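Mitochondrial RNA-binding protein 1 (Trypanosoma brucei, PDB 2GIA) binds guide RNA together with mitochondrial RNA-binding protein 2 and acts as an RNA matchmaker in mitochondrial RNA editing. Local coordinates at the interface of chains B and A. Numbering follows the deposited sequence. Chains: chain A, mitochondrial RNA-binding protein 1; chain B, mitochondrial RNA-binding protein 2.

The interface of chains B and A. Residues chain B 171, 174-175; chain A 71-72, 75, 143.
B:Met175 reaches across from helix 170-188 of chain B to A:Ala75 and A:His71 on helix 71-81 of chain A, a helix-to-helix contact within the MRP1/MRP2 guide-RNA binding complex. It hides 66 Å² of its surface on the partner, against 32 Å² for A:Ala75, so the patch is built mainly from one long thioether chain laid over a small methyl. The course of that chain follows from its torsions. CG stands anti to the carbonyl carbon (chi1 -62°), the next bond is extended, and a bend at chi3 of 55° turns the terminal methyl toward the imidazole. The middle of the chain passes A:Ala75, with B:Met175 SD 3.9 Å from A:Ala75 CB; the still closer approach of CG to that methyl is too short to be trusted. At the end of the chain, B:Met175 CE lies over the face of the A:His71 ring, 3.8 Å from its centroid, which identifies a CH-pi contact rather than an edge contact. The methyl is displaced toward the CD2-NE2 bond: CE is 3.4 Å from A:His71 CD2 and nearly as close to NE2. In A:His71, chi1 of -173° carries the ring out beside the carbonyl carbon, and the rotation about CB-CG turns its face to CE.

One helical turn before the methionine, B:Ala171 CB meets the A:Ala75 methyl from a direction roughly at right angles to B:Met175 CG. B:Ala171 O is nearer, 3.5 Å from A:Ala75 CB. B:Ala171 CB also meets the CG2 branch of A:Val72, at 3.7 Å. B:Ala171 CA lies 5.0 Å from A:Ala75 CA, a close approach that the two methyl side chains probably permit. A:Leu143, from helix 130-145, borders the patch more loosely, its CD2 lying 4.3 Å from B:Leu174 CG. The CD2 branch of B:Leu174 packs against the backbone of A:Ala75, with B:Leu174 CD2 3.6 Å from the carbonyl oxygen A:Ala75 O.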
# COMPACT_ATOMS: atom_id res chain seq x y z
N ALA B 171 -9.42 3.07 -15.49
CA ALA B 171 -9.76 3.33 -14.10
C ALA B 171 -10.37 2.11 -13.40
O ALA B 171 -10.00 1.80 -12.27
CB ALA B 171 -10.74 4.51 -14.00
N LEU B 174 -7.72 -0.42 -12.70
CA LEU B 174 -6.88 -0.02 -11.56
C LEU B 174 -7.67 -0.24 -10.26
O LEU B 174 -7.10 -0.71 -9.26
CB LEU B 174 -6.47 1.45 -11.72
CG LEU B 174 -5.45 2.12 -10.81
CD1 LEU B 174 -4.27 1.19 -10.48
CD2 LEU B 174 -4.93 3.37 -11.57
N MET B 175 -8.97 0.07 -10.26
CA MET B 175 -9.75 -0.18 -9.06
C MET B 175 -9.78 -1.67 -8.74
O MET B 175 -9.72 -2.05 -7.57
CB MET B 175 -11.21 0.31 -9.23
CG MET B 175 -11.30 1.81 -9.47
SD MET B 175 -13.05 2.28 -9.84
CE MET B 175 -13.70 1.57 -8.42
N HIS A 71 -16.18 8.00 -7.55
CA HIS A 71 -15.18 6.99 -7.20
C HIS A 71 -14.28 6.69 -8.42
O HIS A 71 -13.06 6.57 -8.29
CB HIS A 71 -15.93 5.73 -6.69
CG HIS A 71 -15.04 4.65 -6.12
ND1 HIS A 71 -13.85 4.91 -5.46
CD2 HIS A 71 -15.27 3.32 -5.96
CE1 HIS A 71 -13.40 3.78 -4.91
NE2 HIS A 71 -14.25 2.81 -5.20
N VAL A 72 -14.87 6.59 -9.61
CA VAL A 72 -14.07 6.24 -10.77
C VAL A 72 -13.08 7.36 -11.12
O VAL A 72 -12.00 7.11 -11.62
CB VAL A 72 -15.02 5.85 -11.99
CG1 VAL A 72 -15.63 7.09 -12.63
CG2 VAL A 72 -14.26 5.00 -12.98
N ALA A 75 -9.96 6.87 -9.21
CA ALA A 75 -9.12 5.86 -9.88
C ALA A 75 -8.44 6.43 -11.14
O ALA A 75 -7.27 6.12 -11.41
CB ALA A 75 -9.96 4.58 -10.21
N LEU A 143 -7.62 5.87 -2.58
CA LEU A 143 -8.15 4.79 -3.42
C LEU A 143 -8.09 3.43 -2.67
O LEU A 143 -9.08 2.66 -2.65
CB LEU A 143 -7.41 4.73 -4.79
CG LEU A 143 -7.78 3.55 -5.75
CD1 LEU A 143 -9.29 3.60 -6.05
CD2 LEU A 143 -7.04 3.63 -7.10